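Local coordinates for putative phosphohistidine phosphatase, SixA (Nakamurella multipartita, PDB 4HBZ), which probably removes phosphate from phosphohistidine in proteins, acting as a phosphatase of the histidine phosphatase superfamily, at residues W129-A141 with A169-V181. Residues are numbered along the deposited sequence; the frame is centred on the assembly and turned at random. Where two conformers were deposited one is given.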
loop_
_atom_site.group_PDB
_atom_site.type_symbol
_atom_site.label_atom_id
_atom_site.label_comp_id
_atom_site.label_asym_id
_atom_site.label_seq_id
_atom_site.Cartn_x
_atom_site.Cartn_y
_atom_site.Cartn_z
ATOM N N TRP A 129 6.726 -6.745 3.400
ATOM C CA TRP A 129 7.725 -7.744 3.658
ATOM C C TRP A 129 7.110 -8.955 4.363
ATOM O O TRP A 129 7.371 -10.094 3.985
ATOM C CB TRP A 129 8.854 -7.114 4.465
ATOM C CG TRP A 129 9.999 -7.996 4.595
ATOM C CD1 TRP A 129 11.003 -8.179 3.694
ATOM C CD2 TRP A 129 10.268 -8.865 5.697
ATOM N NE1 TRP A 129 11.908 -9.097 4.186
ATOM C CE2 TRP A 129 11.471 -9.536 5.410
ATOM C CE3 TRP A 129 9.603 -9.139 6.907
ATOM C CZ2 TRP A 129 12.038 -10.453 6.290
ATOM C CZ3 TRP A 129 10.171 -10.057 7.782
ATOM C CH2 TRP A 129 11.369 -10.705 7.464
ATOM N N GLU A 130 6.256 -8.716 5.352
ATOM C CA GLU A 130 5.617 -9.829 6.038
ATOM C C GLU A 130 4.723 -10.645 5.136
ATOM O O GLU A 130 4.687 -11.878 5.224
ATOM C CB GLU A 130 4.865 -9.370 7.258
ATOM C CG GLU A 130 5.783 -8.920 8.366
ATOM C CD GLU A 130 5.188 -9.028 9.750
ATOM O OE1 GLU A 130 4.016 -9.385 9.913
ATOM O OE2 GLU A 130 5.993 -8.814 10.685
ATOM N N LEU A 131 4.019 -9.957 4.243
ATOM C CA LEU A 131 3.158 -10.672 3.305
ATOM C C LEU A 131 3.963 -11.549 2.352
ATOM O O LEU A 131 3.598 -12.710 2.052
ATOM C CB LEU A 131 2.304 -9.684 2.482
ATOM C CG LEU A 131 1.184 -8.979 3.281
ATOM C CD1 LEU A 131 0.534 -7.921 2.415
ATOM C CD2 LEU A 131 0.154 -9.915 3.877
ATOM N N VAL A 132 5.087 -10.995 1.879
ATOM C CA VAL A 132 5.986 -11.770 0.981
ATOM C C VAL A 132 6.505 -13.006 1.680
ATOM O O VAL A 132 6.517 -14.106 1.114
ATOM C CB VAL A 132 7.110 -10.889 0.418
ATOM C CG1 VAL A 132 8.247 -11.722 -0.181
ATOM C CG2 VAL A 132 6.521 -9.902 -0.548
ATOM N N ARG A 133 6.991 -12.848 2.906
ATOM C CA ARG A 133 7.560 -13.991 3.607
ATOM C C ARG A 133 6.526 -15.042 3.907
ATOM O O ARG A 133 6.819 -16.224 3.896
ATOM C CB ARG A 133 8.236 -13.478 4.881
ATOM C CG ARG A 133 9.438 -12.543 4.638
ATOM C CD ARG A 133 10.359 -12.818 3.419
ATOM N NE ARG A 133 11.247 -13.926 3.703
ATOM C CZ ARG A 133 12.294 -14.317 2.946
ATOM N NH1 ARG A 133 12.640 -13.680 1.805
ATOM N NH2 ARG A 133 13.005 -15.362 3.347
ATOM N N GLN A 134 5.303 -14.631 4.229
ATOM C CA GLN A 134 4.213 -15.596 4.490
ATOM C C GLN A 134 3.883 -16.383 3.236
ATOM O O GLN A 134 3.649 -17.589 3.269
ATOM C CB GLN A 134 2.988 -14.863 5.057
ATOM C CG GLN A 134 1.824 -15.770 5.445
ATOM C CD GLN A 134 2.096 -16.657 6.675
ATOM O OE1 GLN A 134 2.917 -16.353 7.527
ATOM N NE2 GLN A 134 1.340 -17.692 6.789
ATOM N N SER A 135 3.835 -15.681 2.119
ATOM C CA SER A 135 3.558 -16.350 0.858
ATOM C C SER A 135 4.666 -17.379 0.511
ATOM O O SER A 135 4.370 -18.510 0.069
ATOM C CB SER A 135 3.360 -15.325 -0.239
ATOM O OG SER A 135 3.038 -15.995 -1.469
ATOM N N LEU A 136 5.915 -17.011 0.732
ATOM C CA LEU A 136 7.044 -17.965 0.561
ATOM C C LEU A 136 6.827 -19.224 1.377
ATOM O O LEU A 136 7.016 -20.362 0.880
ATOM C CB LEU A 136 8.358 -17.302 0.975
ATOM C CG LEU A 136 8.955 -16.251 0.070
ATOM C CD1 LEU A 136 10.181 -15.664 0.764
ATOM C CD2 LEU A 136 9.383 -16.886 -1.256
ATOM N N LEU A 137 6.451 -19.043 2.635
ATOM C CA LEU A 137 6.251 -20.167 3.531
ATOM C C LEU A 137 5.170 -21.058 2.958
ATOM O O LEU A 137 5.331 -22.288 2.857
ATOM C CB LEU A 137 5.872 -19.653 4.921
ATOM C CG LEU A 137 5.428 -20.761 5.900
ATOM C CD1 LEU A 137 6.546 -21.775 6.115
ATOM C CD2 LEU A 137 5.011 -20.141 7.216
ATOM N N ASN A 138 4.059 -20.448 2.557
ATOM C CA ASN A 138 2.928 -21.209 2.056
ATOM C C ASN A 138 3.254 -21.976 0.789
ATOM O O ASN A 138 2.690 -23.051 0.577
ATOM C CB ASN A 138 1.708 -20.307 1.852
ATOM C CG ASN A 138 1.143 -19.799 3.159
ATOM O OD1 ASN A 138 1.414 -20.349 4.220
ATOM N ND2 ASN A 138 0.383 -18.728 3.100
ATOM N N ARG A 139 4.192 -21.461 -0.001
ATOM C CA ARG A 139 4.622 -22.054 -1.259
ATOM C C ARG A 139 5.793 -23.040 -1.045
ATOM O O ARG A 139 6.394 -23.511 -2.015
ATOM C CB ARG A 139 5.047 -20.934 -2.226
ATOM C CG ARG A 139 3.868 -20.198 -2.872
ATOM C CD ARG A 139 4.180 -18.751 -3.254
ATOM N NE ARG A 139 5.534 -18.600 -3.797
ATOM C CZ ARG A 139 6.292 -17.508 -3.670
ATOM N NH1 ARG A 139 5.857 -16.438 -3.011
ATOM N NH2 ARG A 139 7.504 -17.481 -4.210
ATOM N N ASP A 140 6.129 -23.329 0.216
ATOM C CA ASP A 140 7.335 -24.101 0.554
ATOM C C ASP A 140 8.589 -23.638 -0.217
ATOM O O ASP A 140 9.334 -24.449 -0.780
ATOM C CB ASP A 140 7.089 -25.602 0.341
ATOM C CG ASP A 140 8.225 -26.467 0.894
ATOM O OD1 ASP A 140 8.982 -25.985 1.777
ATOM O OD2 ASP A 140 8.365 -27.628 0.437
ATOM N N ALA A 141 8.830 -22.332 -0.240
ATOM C CA ALA A 141 10.015 -21.802 -0.897
ATOM C C ALA A 141 11.279 -21.999 -0.048
ATOM O O ALA A 141 11.220 -22.346 1.143
ATOM C CB ALA A 141 9.833 -20.334 -1.219
ATOM N N ALA A 169 -9.938 -11.159 3.882
ATOM C CA ALA A 169 -9.973 -11.442 5.283
ATOM C C ALA A 169 -8.797 -12.347 5.731
ATOM O O ALA A 169 -8.363 -12.330 6.899
ATOM C CB ALA A 169 -11.305 -12.040 5.655
ATOM N N ASP A 170 -8.288 -13.132 4.767
ATOM C CA ASP A 170 -7.297 -14.148 5.057
ATOM C C ASP A 170 -5.881 -13.684 4.737
ATOM O O ASP A 170 -4.983 -14.471 4.783
ATOM C CB ASP A 170 -7.611 -15.394 4.199
ATOM C CG ASP A 170 -8.912 -16.113 4.636
ATOM O OD1 ASP A 170 -9.339 -15.851 5.765
ATOM O OD2 ASP A 170 -9.375 -16.978 3.904
ATOM N N LEU A 171 -5.705 -12.411 4.396
ATOM C CA LEU A 171 -4.425 -11.936 3.909
ATOM C C LEU A 171 -3.268 -12.218 4.823
ATOM O O LEU A 171 -2.175 -12.600 4.370
ATOM C CB LEU A 171 -4.568 -10.442 3.530
ATOM C CG LEU A 171 -3.412 -9.731 2.940
ATOM C CD1 LEU A 171 -2.979 -10.282 1.607
ATOM C CD2 LEU A 171 -3.772 -8.250 2.839
ATOM N N ALA A 172 -3.434 -12.067 6.122
ATOM C CA ALA A 172 -2.353 -12.314 7.026
ATOM C C ALA A 172 -1.850 -13.754 6.962
ATOM O O ALA A 172 -0.642 -13.987 7.037
ATOM C CB ALA A 172 -2.726 -11.916 8.437
ATOM N N GLN A 173 -2.752 -14.703 6.768
ATOM C CA GLN A 173 -2.372 -16.108 6.679
ATOM C C GLN A 173 -1.908 -16.498 5.275
ATOM O O GLN A 173 -1.051 -17.385 5.131
ATOM C CB GLN A 173 -3.538 -17.021 7.104
ATOM C CG GLN A 173 -3.914 -16.901 8.586
ATOM C CD GLN A 173 -4.448 -15.517 8.978
ATOM O OE1 GLN A 173 -5.286 -14.877 8.254
ATOM N NE2 GLN A 173 -3.929 -15.001 10.119
ATOM N N ALA A 174 -2.557 -15.926 4.237
ATOM C CA ALA A 174 -2.320 -16.312 2.850
ATOM C C ALA A 174 -1.015 -15.665 2.342
ATOM O O ALA A 174 -0.277 -16.276 1.522
ATOM C CB ALA A 174 -3.458 -15.885 1.948
ATOM N N GLY A 175 -0.715 -14.485 2.856
ATOM C CA GLY A 175 0.417 -13.704 2.324
ATOM C C GLY A 175 0.086 -13.152 0.949
ATOM O O GLY A 175 -1.062 -13.283 0.443
ATOM N N ALA A 176 1.100 -12.576 0.309
ATOM C CA ALA A 176 0.920 -12.110 -1.078
ATOM C C ALA A 176 2.296 -12.096 -1.725
ATOM O O ALA A 176 3.282 -11.869 -1.048
ATOM C CB ALA A 176 0.284 -10.738 -1.120
ATOM N N GLU A 177 2.317 -12.261 -3.033
ATOM C CA GLU A 177 3.570 -12.259 -3.782
ATOM C C GLU A 177 3.820 -10.867 -4.345
ATOM O O GLU A 177 2.909 -10.205 -4.857
ATOM C CB GLU A 177 3.462 -13.227 -4.951
ATOM C CG GLU A 177 3.431 -14.697 -4.506
ATOM C CD GLU A 177 3.525 -15.605 -5.726
ATOM O OE1 GLU A 177 4.617 -15.647 -6.390
ATOM O OE2 GLU A 177 2.493 -16.214 -6.055
ATOM N N LEU A 178 5.066 -10.444 -4.260
ATOM C CA LEU A 178 5.435 -9.116 -4.724
ATOM C C LEU A 178 5.585 -9.131 -6.227
ATOM O O LEU A 178 6.403 -9.938 -6.767
ATOM C CB LEU A 178 6.731 -8.703 -4.064
ATOM C CG LEU A 178 7.296 -7.333 -4.417
ATOM C CD1 LEU A 178 6.336 -6.204 -4.020
ATOM C CD2 LEU A 178 8.590 -7.139 -3.670
ATOM N N GLN A 179 4.865 -8.238 -6.899
ATOM C CA GLN A 179 4.926 -8.083 -8.356
ATOM C C GLN A 179 5.937 -7.018 -8.780
ATOM O O GLN A 179 6.686 -7.222 -9.752
ATOM C CB GLN A 179 3.535 -7.782 -8.954
ATOM C CG GLN A 179 2.454 -8.816 -8.625
ATOM C CD GLN A 179 2.903 -10.217 -8.952
ATOM O OE1 GLN A 179 3.204 -10.517 -10.113
ATOM N NE2 GLN A 179 3.002 -11.075 -7.940
ATOM N N LEU A 180 5.895 -5.892 -8.091
ATOM C CA LEU A 180 6.753 -4.768 -8.411
ATOM C C LEU A 180 6.788 -3.758 -7.307
ATOM O O LEU A 180 5.847 -3.629 -6.517
ATOM C CB LEU A 180 6.365 -4.129 -9.726
ATOM C CG LEU A 180 5.019 -3.563 -9.876
ATOM C CD1 LEU A 180 5.144 -2.036 -9.765
ATOM C CD2 LEU A 180 4.437 -3.902 -11.248
ATOM N N VAL A 181 7.883 -2.989 -7.294
ATOM C CA VAL A 181 8.012 -1.820 -6.455
ATOM C C VAL A 181 8.305 -0.663 -7.409
ATOM O O VAL A 181 9.277 -0.732 -8.186
ATOM C CB VAL A 181 9.078 -1.966 -5.356
ATOM C CG1 VAL A 181 9.145 -0.701 -4.487
ATOM C CG2 VAL A 181 8.850 -3.221 -4.523
HETATM O O HOH W 1 0.357 -15.707 -1.517
#
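Leu131 and Gly175 bring helix 123-138 against the turn between the short helix 171-174 and edge strand 177-182, with their CA atoms 4.2 Å apart. Gly175, with positive phi, ends the short helix; there is no room for a CB beside Ser135 N and Leu131 O, and positive phi also favours glycine. Leu131 O already accepts the helical N-H of Ser135 and takes a second from Ala176 N at 3.0 Å, the two donors reaching it from opposite faces of the carbonyl plane. One residue on, Val132 CA offers a CA-H...O contact to Ala176 O.

Amide side chains suit the C-terminal end of helix 171-174, where carbonyls lack helical partners. Asn138 ND2 lies 2.8 Å from Gln173 O, in the carbonyl plane on a lone pair, and also donates to Ala174 O from above that carbonyl's plane. Gln134, bent at chi2 (69°), brings NE2 to the same Gln173 O at 2.9 Å. With an alanine here, Gln173 O would probably keep only its Asn138 bond, and the Ala172 carbonyl would lose the CG packed against it.

On the buried side, Leu131 CD2 meets Leu171 CG at 3.7 Å, the chains crossing at about a right angle, and both leucines also touch Leu22 and Leu102. Val132, branched at CB, sets CG2 on Leu178 CB. Further along, Glu177's carboxylate stacks over one face of the Arg139 guanidinium, planes 29° apart; their salt bridge is long and rests on charge alone, because OE1 sits above the guanidinium plane. Arginine's long chain also lets NH1 donate in that plane to Ser135 OG, and a water joins this small residue's hydroxyl to Ala174 O.

The chemistry is thus graded: leucines pack helix 123-138 toward strand 20-26 and helix 98-106, amide bonds hold the carbonyl end of helix 171-174, and a looser ion pair lies at strand 177-182.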